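Long-range contacts in pancreatic lipase related protein 2 (Equus caballus, PDB 1W52), which probably hydrolyses ester bonds in galactolipids and triacylglycerols to release fatty acids, as a calcium-binding lipase of the alpha/beta-hydrolase superfamily: residues G281-P286 with G304-M309; G297-P302 with T423-A428; S339-V344 with T386-V391. All blocks are in the same frame, centred on the assembly; numbering follows the deposited sequence.

Contact 1: G281-P286 with G304-M309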
ATOM      1  N   GLY A 281      -7.949  -0.626  -8.394  1.00 42.13           N
ATOM      2  CA  GLY A 281      -8.389  -1.421  -7.280  1.00 40.11           C
ATOM      3  C   GLY A 281      -8.218  -0.741  -5.947  1.00 37.40           C
ATOM      4  O   GLY A 281      -8.766  -1.205  -4.927  1.00 37.68           O
ATOM      5  N   PHE A 282      -7.447   0.346  -5.952  1.00 33.20           N
ATOM      6  CA  PHE A 282      -6.986   0.952  -4.713  1.00 29.76           C
ATOM      7  C   PHE A 282      -6.869   2.425  -4.906  1.00 28.61           C
ATOM      8  O   PHE A 282      -5.772   2.947  -4.918  1.00 28.10           O
ATOM      9  CB  PHE A 282      -5.616   0.417  -4.288  1.00 28.33           C
ATOM     10  CG  PHE A 282      -5.487  -1.087  -4.288  1.00 24.67           C
ATOM     11  CD1 PHE A 282      -5.511  -1.797  -3.118  1.00 20.25           C
ATOM     12  CD2 PHE A 282      -5.250  -1.794  -5.461  1.00 22.70           C
ATOM     13  CE1 PHE A 282      -5.322  -3.191  -3.130  1.00 18.88           C
ATOM     14  CE2 PHE A 282      -5.065  -3.215  -5.455  1.00 20.00           C
ATOM     15  CZ  PHE A 282      -5.121  -3.890  -4.302  1.00 16.83           C
ATOM     16  N   LEU A 283      -7.989   3.099  -5.068  1.00 27.50           N
ATOM     17  CA  LEU A 283      -7.956   4.525  -5.281  1.00 28.44           C
ATOM     18  C   LEU A 283      -7.856   5.271  -3.976  1.00 28.68           C
ATOM     19  O   LEU A 283      -8.714   5.165  -3.142  1.00 28.20           O
ATOM     20  CB  LEU A 283      -9.218   4.988  -5.982  1.00 29.34           C
ATOM     21  CG  LEU A 283      -9.507   4.621  -7.458  1.00 31.97           C
ATOM     22  CD1 LEU A 283      -9.911   3.133  -7.700  1.00 33.31           C
ATOM     23  CD2 LEU A 283     -10.610   5.541  -7.931  1.00 31.29           C
ATOM     24  N   ALA A 284      -6.822   6.056  -3.792  1.00 29.58           N
ATOM     25  CA  ALA A 284      -6.733   6.814  -2.574  1.00 30.72           C
ATOM     26  C   ALA A 284      -7.474   8.139  -2.669  1.00 31.45           C
ATOM     27  O   ALA A 284      -7.603   8.737  -3.724  1.00 30.80           O
ATOM     28  CB  ALA A 284      -5.291   7.038  -2.247  1.00 31.94           C
ATOM     29  N   TYR A 285      -7.953   8.606  -1.540  1.00 33.10           N
ATOM     30  CA  TYR A 285      -8.737   9.832  -1.503  1.00 35.06           C
ATOM     31  C   TYR A 285      -7.976  10.764  -0.602  1.00 37.48           C
ATOM     32  O   TYR A 285      -7.444  10.322   0.400  1.00 39.07           O
ATOM     33  CB  TYR A 285     -10.138   9.613  -0.901  1.00 34.58           C
ATOM     34  CG  TYR A 285     -11.042   8.706  -1.709  1.00 32.89           C
ATOM     35  CD1 TYR A 285     -10.724   7.392  -1.870  1.00 30.01           C
ATOM     36  CD2 TYR A 285     -12.201   9.165  -2.306  1.00 33.03           C
ATOM     37  CE1 TYR A 285     -11.477   6.563  -2.577  1.00 30.16           C
ATOM     38  CE2 TYR A 285     -12.995   8.285  -3.059  1.00 31.08           C
ATOM     39  CZ  TYR A 285     -12.600   6.985  -3.170  1.00 30.42           C
ATOM     40  OH  TYR A 285     -13.281   5.999  -3.838  1.00 33.35           O
ATOM     41  N   PRO A 286      -7.919  12.048  -0.896  1.00 39.45           N
ATOM     42  CA  PRO A 286      -7.113  12.940  -0.057  1.00 40.93           C
ATOM     43  C   PRO A 286      -7.958  13.329   1.141  1.00 43.35           C
ATOM     44  O   PRO A 286      -9.183  13.280   0.963  1.00 42.97           O
ATOM     45  CB  PRO A 286      -6.814  14.100  -0.995  1.00 40.71           C
ATOM     46  CG  PRO A 286      -7.349  13.582  -2.385  1.00 40.43           C
ATOM     47  CD  PRO A 286      -8.553  12.754  -2.016  1.00 39.40           C
ATOM     48  N   GLY A 304      -9.516  15.915 -10.847  1.00 56.22           N
ATOM     49  CA  GLY A 304      -8.885  15.146 -11.901  1.00 55.45           C
ATOM     50  C   GLY A 304      -9.000  13.638 -11.814  1.00 55.06           C
ATOM     51  O   GLY A 304      -8.761  12.936 -12.792  1.00 54.79           O
ATOM     52  N   GLY A 305      -9.328  13.134 -10.628  1.00 55.01           N
ATOM     53  CA  GLY A 305      -9.366  11.692 -10.360  1.00 53.61           C
ATOM     54  C   GLY A 305      -8.642  11.336  -9.063  1.00 51.52           C
ATOM     55  O   GLY A 305      -7.944  12.167  -8.461  1.00 51.61           O
ATOM     56  N   CYS A 306      -8.823  10.106  -8.609  1.00 47.90           N
ATOM     57  CA  CYS A 306      -8.131   9.678  -7.403  1.00 45.66           C
ATOM     58  C   CYS A 306      -6.844   9.069  -7.891  1.00 40.86           C
ATOM     59  O   CYS A 306      -6.851   8.396  -8.932  1.00 40.22           O
ATOM     60  CB  CYS A 306      -8.897   8.573  -6.640  1.00 46.98           C
ATOM     61  SG  CYS A 306     -10.325   9.001  -5.582  1.00 52.72           S
ATOM     62  N   PRO A 307      -5.752   9.247  -7.156  1.00 35.10           N
ATOM     63  CA  PRO A 307      -4.508   8.571  -7.523  1.00 32.76           C
ATOM     64  C   PRO A 307      -4.725   7.087  -7.373  1.00 31.66           C
ATOM     65  O   PRO A 307      -5.505   6.690  -6.511  1.00 32.03           O
ATOM     66  CB  PRO A 307      -3.511   9.070  -6.493  1.00 32.24           C
ATOM     67  CG  PRO A 307      -4.351   9.518  -5.352  1.00 33.23           C
ATOM     68  CD  PRO A 307      -5.606  10.060  -5.944  1.00 34.30           C
ATOM     69  N   LYS A 308      -4.077   6.268  -8.186  1.00 29.87           N
ATOM     70  CA  LYS A 308      -4.168   4.844  -7.981  1.00 28.90           C
ATOM     71  C   LYS A 308      -3.031   4.473  -7.045  1.00 27.36           C
ATOM     72  O   LYS A 308      -1.892   4.772  -7.353  1.00 27.30           O
ATOM     73  CB  LYS A 308      -4.098   4.126  -9.314  1.00 29.60           C
ATOM     74  CG  LYS A 308      -5.319   4.475 -10.213  1.00 32.88           C
ATOM     75  CD  LYS A 308      -5.103   4.146 -11.698  1.00 37.06           C
ATOM     76  CE  LYS A 308      -6.107   4.859 -12.659  1.00 40.11           C
ATOM     77  NZ  LYS A 308      -5.901   4.336 -14.074  1.00 43.19           N
ATOM     78  N   MET A 309      -3.337   3.898  -5.871  1.00 25.55           N
ATOM     79  CA  MET A 309      -2.316   3.571  -4.860  1.00 23.71           C
ATOM     80  C   MET A 309      -1.652   2.340  -5.341  1.00 22.26           C
ATOM     81  O   MET A 309      -2.269   1.470  -5.889  1.00 22.76           O
ATOM     82  CB  MET A 309      -2.933   3.272  -3.504  1.00 23.96           C
ATOM     83  CG  MET A 309      -1.919   2.877  -2.429  1.00 25.43           C
ATOM     84  SD  MET A 309      -2.517   2.211  -0.826  1.00 25.72           S
ATOM     85  CE  MET A 309      -2.402   0.549  -1.216  1.00 25.53           C
TER
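Met309 N donates to Phe282 O at 2.8 Å, and the N-H meets the oxygen at 161°, a fairly straight bond. Two residues along, Ala284 N donates in turn to Pro307 O at 3.1 Å. Together the two bonds frame one backbone bridge in which Leu283 and Lys308 face each other with their CA atoms 4.7 Å apart; the pairing stops at this single bridge.

Beside the bridge lie three small apolar meetings. Phe282 CB rests against Met309 CB at 4.0 Å, while the end of the Phe282 side chain leads away from 304-309 and packs on Tyr271 of helix 257-277. Ala284 CB touches Pro307 CG at 4.1 Å, and both residues lean on Phe327 of strand 325-329. Leu283 CB meets Cys306 CB at 3.7 Å.

Cys306 SG stacks on Tyr285. The sulfur stands anti to its own carbonyl carbon (chi1 -79°). It sits over the face of the Tyr285 ring, 3.7 Å from the ring centroid and only 8° off the ring normal. All six ring carbons are therefore at similar distances from it, as expected of a Cys sulfur-aromatic contact. The same sulfur is tied by disulfide to Cys301, which would restrict its movement off the ring. The geometry thus fits a loop bridged by two backbone bonds to the chain entering strand 285-286, the outermost strand on this side of the central mixed sheet of the alpha/beta-hydrolase fold.

Contact 2: G297-P302 with T423-A428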
ATOM      1  N   GLY A 297     -16.417  11.590   4.687  1.00 69.22           N
ATOM      2  CA  GLY A 297     -15.805  12.843   4.247  1.00 66.87           C
ATOM      3  C   GLY A 297     -14.991  12.620   2.982  1.00 64.38           C
ATOM      4  O   GLY A 297     -14.936  11.504   2.461  1.00 63.93           O
ATOM      5  N   CYS A 298     -14.399  13.690   2.470  1.00 61.05           N
ATOM      6  CA  CYS A 298     -13.489  13.603   1.340  1.00 59.28           C
ATOM      7  C   CYS A 298     -13.938  12.645   0.238  1.00 56.57           C
ATOM      8  O   CYS A 298     -13.160  11.805  -0.239  1.00 56.40           O
ATOM      9  CB  CYS A 298     -12.122  13.201   1.845  1.00 59.44           C
ATOM     10  SG  CYS A 298     -11.598  14.185   3.278  1.00 64.10           S
ATOM     11  N   PHE A 299     -15.191  12.788  -0.182  1.00 53.63           N
ATOM     12  CA  PHE A 299     -15.773  11.943  -1.230  1.00 51.00           C
ATOM     13  C   PHE A 299     -16.582  12.778  -2.293  1.00 51.38           C
ATOM     14  O   PHE A 299     -17.181  13.801  -1.972  1.00 50.96           O
ATOM     15  CB  PHE A 299     -16.621  10.885  -0.534  1.00 49.48           C
ATOM     16  CG  PHE A 299     -17.247   9.856  -1.444  1.00 43.58           C
ATOM     17  CD1 PHE A 299     -18.455  10.087  -2.028  1.00 40.02           C
ATOM     18  CD2 PHE A 299     -16.657   8.622  -1.650  1.00 39.66           C
ATOM     19  CE1 PHE A 299     -19.047   9.115  -2.870  1.00 40.53           C
ATOM     20  CE2 PHE A 299     -17.248   7.623  -2.497  1.00 39.49           C
ATOM     21  CZ  PHE A 299     -18.438   7.881  -3.104  1.00 39.33           C
ATOM     22  N   PRO A 300     -16.593  12.366  -3.560  1.00 51.47           N
ATOM     23  CA  PRO A 300     -15.827  11.230  -4.104  1.00 52.51           C
ATOM     24  C   PRO A 300     -14.471  11.662  -4.645  1.00 53.98           C
ATOM     25  O   PRO A 300     -13.965  12.727  -4.275  1.00 54.61           O
ATOM     26  CB  PRO A 300     -16.737  10.702  -5.231  1.00 51.57           C
ATOM     27  CG  PRO A 300     -17.475  11.880  -5.674  1.00 50.93           C
ATOM     28  CD  PRO A 300     -17.439  12.973  -4.586  1.00 50.37           C
ATOM     29  N   CYS A 301     -13.878  10.831  -5.487  1.00 55.28           N
ATOM     30  CA  CYS A 301     -12.632  11.183  -6.095  1.00 56.64           C
ATOM     31  C   CYS A 301     -12.713  12.640  -6.515  1.00 57.65           C
ATOM     32  O   CYS A 301     -13.782  13.056  -7.002  1.00 57.89           O
ATOM     33  CB  CYS A 301     -12.404  10.281  -7.292  1.00 56.94           C
ATOM     34  SG  CYS A 301     -11.935   8.604  -6.772  1.00 58.26           S
ATOM     35  N   PRO A 302     -11.602  13.392  -6.359  1.00 58.54           N
ATOM     36  CA  PRO A 302     -11.558  14.854  -6.590  1.00 58.87           C
ATOM     37  C   PRO A 302     -11.556  15.248  -8.089  1.00 59.46           C
ATOM     38  O   PRO A 302     -11.661  14.348  -8.947  1.00 60.04           O
ATOM     39  CB  PRO A 302     -10.221  15.253  -5.948  1.00 58.52           C
ATOM     40  CG  PRO A 302      -9.355  14.063  -6.204  1.00 58.44           C
ATOM     41  CD  PRO A 302     -10.264  12.865  -6.016  1.00 58.20           C
ATOM     42  N   THR A 423     -30.301   7.830  -2.594  1.00100.00           N
ATOM     43  CA  THR A 423     -29.170   8.324  -3.389  1.00100.00           C
ATOM     44  C   THR A 423     -27.998   7.315  -3.322  1.00100.00           C
ATOM     45  O   THR A 423     -27.390   7.155  -2.267  1.00100.00           O
ATOM     46  CB  THR A 423     -28.711   9.725  -2.858  1.00100.00           C
ATOM     47  OG1 THR A 423     -29.770  10.687  -2.955  1.00100.00           O
ATOM     48  CG2 THR A 423     -27.608  10.300  -3.699  1.00100.00           C
ATOM     49  N   VAL A 424     -27.711   6.613  -4.419  1.00 98.38           N
ATOM     50  CA  VAL A 424     -26.453   5.851  -4.531  1.00 93.00           C
ATOM     51  C   VAL A 424     -25.337   6.816  -5.027  1.00 89.89           C
ATOM     52  O   VAL A 424     -25.617   8.004  -5.267  1.00 90.35           O
ATOM     53  CB  VAL A 424     -26.628   4.587  -5.442  1.00 90.94           C
ATOM     54  CG1 VAL A 424     -25.475   4.406  -6.454  1.00 88.14           C
ATOM     55  CG2 VAL A 424     -26.762   3.380  -4.602  1.00 88.19           C
ATOM     56  N   GLN A 425     -24.089   6.335  -5.136  1.00 84.60           N
ATOM     57  CA  GLN A 425     -23.002   7.092  -5.800  1.00 80.23           C
ATOM     58  C   GLN A 425     -21.666   6.334  -5.934  1.00 76.98           C
ATOM     59  O   GLN A 425     -21.322   5.535  -5.078  1.00 76.55           O
ATOM     60  CB  GLN A 425     -22.734   8.400  -5.053  1.00 79.40           C
ATOM     61  CG  GLN A 425     -21.805   9.318  -5.787  1.00 76.09           C
ATOM     62  CD  GLN A 425     -21.745  10.673  -5.165  1.00 72.81           C
ATOM     63  OE1 GLN A 425     -21.002  11.523  -5.630  1.00 70.07           O
ATOM     64  NE2 GLN A 425     -22.525  10.889  -4.106  1.00 71.27           N
ATOM     65  N   SER A 426     -20.914   6.616  -6.998  1.00 72.73           N
ATOM     66  CA  SER A 426     -19.557   6.081  -7.147  1.00 69.52           C
ATOM     67  C   SER A 426     -18.481   7.040  -6.666  1.00 68.76           C
ATOM     68  O   SER A 426     -18.693   8.248  -6.583  1.00 68.73           O
ATOM     69  CB  SER A 426     -19.237   5.708  -8.573  1.00 68.29           C
ATOM     70  OG  SER A 426     -18.023   4.998  -8.585  1.00 64.42           O
ATOM     71  N   GLY A 427     -17.319   6.477  -6.340  1.00 67.57           N
ATOM     72  CA  GLY A 427     -16.225   7.231  -5.752  1.00 66.55           C
ATOM     73  C   GLY A 427     -15.350   7.731  -6.861  1.00 65.78           C
ATOM     74  O   GLY A 427     -15.042   8.913  -6.932  1.00 64.74           O
ATOM     75  N   ALA A 428     -14.978   6.788  -7.720  1.00 65.77           N
ATOM     76  CA  ALA A 428     -14.230   7.036  -8.948  1.00 66.42           C
ATOM     77  C   ALA A 428     -14.609   8.354  -9.654  1.00 68.20           C
ATOM     78  O   ALA A 428     -13.747   9.240  -9.844  1.00 68.82           O
ATOM     79  CB  ALA A 428     -14.404   5.840  -9.919  1.00 65.43           C
TER
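Phe299 carries CG anti to its backbone N (chi1 -177°), and Gln425 does likewise (chi1 -171°). With CG so placed, the two side chains slide past each other in opposite directions. The Gln425 chain stays extended beyond CG, and its amide carbon CD arrives at the edge of the Phe299 ring, close to the ring plane and 3.9 Å from CE1. Ring and amide planes stand 76° apart, so the amide is not stacked on the ring.

Obliquely to the ring, Phe299 CZ lies 3.5 Å from Ser426 O and Phe299 CE2 3.4 Å from Gly427 CA. One face of the ring is occupied from within its own segment: Pro300, which follows a cis peptide bond, sets CB over the ring centre, 3.6 Å above the plane. Pro300 CG in turn meets Gln425 OE1 at 3.5 Å, the two side chains crossing at about a right angle. Outside the two segments, Phe299 also packs on Tyr285 of strand 285-286.

The hydrogen bond across the segments is made by the backbone, from Cys301 N to Gly427 O at 2.7 Å. An alanine at Phe299 would probably leave the Gln425 amide and Gly427 CA without their aromatic neighbour and Pro300 CB without the ring it lies over, opening a gap between the segments.

One backbone bond supplemented by contacts of the aromatic ring and the proline, without a salt bridge, implies that the 297-302 loop of the lipase part meets the 423-428 loop of the PLAT part chiefly by fit of shape.

Contact 3: S339-V344 with T386-V391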
ATOM      1  N   SER A 339     -11.213  -3.006  -3.337  1.00 37.21           N
ATOM      2  CA  SER A 339     -12.503  -2.551  -2.895  1.00 38.64           C
ATOM      3  C   SER A 339     -12.801  -1.255  -3.616  1.00 39.48           C
ATOM      4  O   SER A 339     -11.911  -0.456  -3.917  1.00 40.92           O
ATOM      5  CB  SER A 339     -12.529  -2.310  -1.393  1.00 39.29           C
ATOM      6  OG  SER A 339     -13.296  -1.134  -1.058  1.00 40.48           O
ATOM      7  N   TRP A 340     -14.063  -1.033  -3.890  1.00 39.19           N
ATOM      8  CA  TRP A 340     -14.449   0.203  -4.477  1.00 38.74           C
ATOM      9  C   TRP A 340     -15.379   0.907  -3.545  1.00 39.78           C
ATOM     10  O   TRP A 340     -16.101   0.287  -2.790  1.00 41.13           O
ATOM     11  CB  TRP A 340     -15.121  -0.102  -5.772  1.00 38.04           C
ATOM     12  CG  TRP A 340     -14.138  -0.348  -6.828  1.00 35.16           C
ATOM     13  CD1 TRP A 340     -13.646   0.571  -7.660  1.00 31.95           C
ATOM     14  CD2 TRP A 340     -13.503  -1.593  -7.173  1.00 31.37           C
ATOM     15  NE1 TRP A 340     -12.744  -0.004  -8.520  1.00 33.03           N
ATOM     16  CE2 TRP A 340     -12.650  -1.338  -8.253  1.00 31.57           C
ATOM     17  CE3 TRP A 340     -13.566  -2.884  -6.676  1.00 31.90           C
ATOM     18  CZ2 TRP A 340     -11.865  -2.330  -8.873  1.00 33.27           C
ATOM     19  CZ3 TRP A 340     -12.765  -3.916  -7.321  1.00 34.06           C
ATOM     20  CH2 TRP A 340     -11.943  -3.614  -8.399  1.00 32.88           C
ATOM     21  N   ARG A 341     -15.386   2.213  -3.589  1.00 40.25           N
ATOM     22  CA  ARG A 341     -16.126   2.935  -2.606  1.00 41.03           C
ATOM     23  C   ARG A 341     -17.316   3.589  -3.251  1.00 44.29           C
ATOM     24  O   ARG A 341     -17.216   4.174  -4.332  1.00 45.24           O
ATOM     25  CB  ARG A 341     -15.262   3.985  -1.985  1.00 39.71           C
ATOM     26  CG  ARG A 341     -15.879   4.612  -0.814  1.00 36.39           C
ATOM     27  CD  ARG A 341     -14.912   5.519  -0.133  1.00 33.78           C
ATOM     28  NE  ARG A 341     -15.283   5.989   1.201  1.00 31.65           N
ATOM     29  CZ  ARG A 341     -15.300   5.225   2.279  1.00 31.63           C
ATOM     30  NH1 ARG A 341     -15.014   3.904   2.183  1.00 28.66           N
ATOM     31  NH2 ARG A 341     -15.596   5.792   3.467  1.00 32.94           N
ATOM     32  N   TYR A 342     -18.444   3.503  -2.558  1.00 47.36           N
ATOM     33  CA  TYR A 342     -19.700   4.064  -3.003  1.00 49.01           C
ATOM     34  C   TYR A 342     -20.289   4.853  -1.864  1.00 50.93           C
ATOM     35  O   TYR A 342     -20.066   4.508  -0.722  1.00 51.87           O
ATOM     36  CB  TYR A 342     -20.600   2.919  -3.409  1.00 48.60           C
ATOM     37  CG  TYR A 342     -20.063   2.137  -4.603  1.00 48.61           C
ATOM     38  CD1 TYR A 342     -19.316   1.008  -4.405  1.00 48.68           C
ATOM     39  CD2 TYR A 342     -20.319   2.536  -5.939  1.00 48.53           C
ATOM     40  CE1 TYR A 342     -18.818   0.259  -5.487  1.00 50.51           C
ATOM     41  CE2 TYR A 342     -19.820   1.793  -7.038  1.00 48.74           C
ATOM     42  CZ  TYR A 342     -19.066   0.639  -6.800  1.00 50.03           C
ATOM     43  OH  TYR A 342     -18.532  -0.158  -7.817  1.00 49.75           O
ATOM     44  N   ARG A 343     -20.981   5.949  -2.138  1.00 53.54           N
ATOM     45  CA  ARG A 343     -21.826   6.580  -1.096  1.00 54.99           C
ATOM     46  C   ARG A 343     -23.302   6.150  -1.197  1.00 57.36           C
ATOM     47  O   ARG A 343     -23.823   5.957  -2.309  1.00 58.00           O
ATOM     48  CB  ARG A 343     -21.786   8.079  -1.175  1.00 53.86           C
ATOM     49  CG  ARG A 343     -22.651   8.689  -0.144  1.00 51.72           C
ATOM     50  CD  ARG A 343     -22.410  10.155   0.009  1.00 51.20           C
ATOM     51  NE  ARG A 343     -21.057  10.421   0.461  1.00 52.32           N
ATOM     52  CZ  ARG A 343     -20.547  11.625   0.683  1.00 53.84           C
ATOM     53  NH1 ARG A 343     -21.260  12.735   0.492  1.00 54.00           N
ATOM     54  NH2 ARG A 343     -19.303  11.724   1.111  1.00 55.25           N
ATOM     55  N   VAL A 344     -23.959   6.004  -0.038  1.00 59.77           N
ATOM     56  CA  VAL A 344     -25.354   5.524   0.034  1.00 61.19           C
ATOM     57  C   VAL A 344     -26.186   6.357   1.000  1.00 67.81           C
ATOM     58  O   VAL A 344     -26.029   6.276   2.220  1.00 67.32           O
ATOM     59  CB  VAL A 344     -25.472   4.049   0.417  1.00 57.93           C
ATOM     60  CG1 VAL A 344     -26.844   3.770   0.810  1.00 53.74           C
ATOM     61  CG2 VAL A 344     -25.107   3.126  -0.756  1.00 52.67           C
ATOM     62  N   THR A 386     -27.170   8.957   5.212  1.00 99.48           N
ATOM     63  CA  THR A 386     -26.104   8.411   4.334  1.00 93.45           C
ATOM     64  C   THR A 386     -24.992   7.657   5.061  1.00 89.40           C
ATOM     65  O   THR A 386     -24.768   7.836   6.267  1.00 88.70           O
ATOM     66  CB  THR A 386     -25.389   9.519   3.502  1.00 92.35           C
ATOM     67  OG1 THR A 386     -25.031  10.618   4.334  1.00 90.84           O
ATOM     68  CG2 THR A 386     -26.272  10.131   2.523  1.00 89.92           C
ATOM     69  N   LEU A 387     -24.256   6.864   4.279  1.00 84.21           N
ATOM     70  CA  LEU A 387     -23.033   6.183   4.736  1.00 79.79           C
ATOM     71  C   LEU A 387     -22.182   5.581   3.575  1.00 75.13           C
ATOM     72  O   LEU A 387     -22.672   4.794   2.755  1.00 74.84           O
ATOM     73  CB  LEU A 387     -23.364   5.093   5.775  1.00 79.62           C
ATOM     74  CG  LEU A 387     -22.178   4.364   6.438  1.00 78.96           C
ATOM     75  CD1 LEU A 387     -21.692   5.075   7.711  1.00 77.72           C
ATOM     76  CD2 LEU A 387     -22.541   2.905   6.696  1.00 78.73           C
ATOM     77  N   ASP A 388     -20.893   5.919   3.562  1.00 68.62           N
ATOM     78  CA  ASP A 388     -19.966   5.447   2.547  1.00 63.84           C
ATOM     79  C   ASP A 388     -19.621   4.009   2.803  1.00 60.13           C
ATOM     80  O   ASP A 388     -19.529   3.617   3.933  1.00 59.55           O
ATOM     81  CB  ASP A 388     -18.745   6.353   2.560  1.00 63.29           C
ATOM     82  CG  ASP A 388     -19.099   7.768   2.110  1.00 62.58           C
ATOM     83  OD1 ASP A 388     -19.917   7.838   1.162  1.00 63.54           O
ATOM     84  OD2 ASP A 388     -18.670   8.843   2.609  1.00 56.54           O
ATOM     85  N   VAL A 389     -19.483   3.204   1.770  1.00 56.06           N
ATOM     86  CA  VAL A 389     -19.270   1.783   1.983  1.00 54.30           C
ATOM     87  C   VAL A 389     -18.267   1.179   0.986  1.00 52.69           C
ATOM     88  O   VAL A 389     -17.963   1.796   0.000  1.00 52.36           O
ATOM     89  CB  VAL A 389     -20.616   0.989   1.963  1.00 54.68           C
ATOM     90  CG1 VAL A 389     -21.645   1.634   2.878  1.00 54.45           C
ATOM     91  CG2 VAL A 389     -21.160   0.797   0.529  1.00 54.50           C
ATOM     92  N   ASP A 390     -17.762  -0.030   1.235  1.00 50.95           N
ATOM     93  CA  ASP A 390     -16.637  -0.543   0.465  1.00 50.00           C
ATOM     94  C   ASP A 390     -17.017  -1.842  -0.217  1.00 50.44           C
ATOM     95  O   ASP A 390     -17.387  -2.807   0.444  1.00 50.53           O
ATOM     96  CB  ASP A 390     -15.417  -0.711   1.369  1.00 49.28           C
ATOM     97  CG  ASP A 390     -14.961   0.614   1.968  1.00 48.35           C
ATOM     98  OD1 ASP A 390     -14.642   1.520   1.188  1.00 46.18           O
ATOM     99  OD2 ASP A 390     -14.900   0.866   3.191  1.00 48.17           O
ATOM    100  N   VAL A 391     -16.945  -1.871  -1.545  1.00 50.87           N
ATOM    101  CA  VAL A 391     -17.411  -3.030  -2.298  1.00 51.45           C
ATOM    102  C   VAL A 391     -16.237  -3.895  -2.738  1.00 56.02           C
ATOM    103  O   VAL A 391     -15.608  -3.623  -3.734  1.00 55.65           O
ATOM    104  CB  VAL A 391     -18.369  -2.639  -3.517  1.00 49.34           C
ATOM    105  CG1 VAL A 391     -18.767  -3.867  -4.338  1.00 44.90           C
ATOM    106  CG2 VAL A 391     -19.665  -1.937  -3.017  1.00 44.12           C
TER
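Ser339 lays OG against Asp390 CB at 3.3 Å and also makes a weak hydrogen bond to Asn330 O. Trp340 begins the strand pairing, facing Val391 as a hydrogen-bonded pair: Val391 N donates to Trp340 O at 2.6 Å, and Trp340 N returns a bond to Val391 O.

Arg341, extended from CG to NE, has NH1 2.6 Å from Asp390 OD1. This salt bridge has a strongly bent, weak hydrogen bond. Asp388 CB lies over one face of the same guanidinium, 3.3 Å from NH2.

Tyr342 pairs with Val389 through both backbone bonds, at 3.1 Å from Tyr342 N to Val389 O, and Tyr342 CD1 meets Val391 CG2, which lies obliquely to the ring. Arg343 bends at chi3 (-63°), which places NE beside Asp388; in a salt bridge, NE then donates to the syn lone pair of OD1 at 2.9 Å, with OD1 nearly in the guanidinium plane. At Val344, Leu387 N bonds to Val344 O at 2.8 Å, and the reverse bond is weak.

Arg341, Arg343, Asp388 and Asp390 thus share one face, and Trp340, Tyr342, Val389 and Val391 the other. Strand axes 149° apart describe a twisted antiparallel pair, of the kind that builds the beta-sandwich of PLAT domains.

Overall arrangement
The contacts form a row across the junction of the lipase and PLAT parts. Centres of contacts 1 and 2 lie about 11 Å apart, those of 2 and 3 about 8 Å, and those of 1 and 3 about 14 Å. The Cys301-Cys306 disulfide joins the first two, whose segments alternate; in sequence, both segments of contact 3 lie between the two of contact 2. Gln425 O probably accepts a hydrogen bond from Arg343 N, and 423-428 runs beside strand 340-344, while Phe299 packs on Arg341 and Arg343. The edge of the hydrolase sheet is thereby coupled to the PLAT strands, with contacts 2 and 3 away from the predicted catalytic residues.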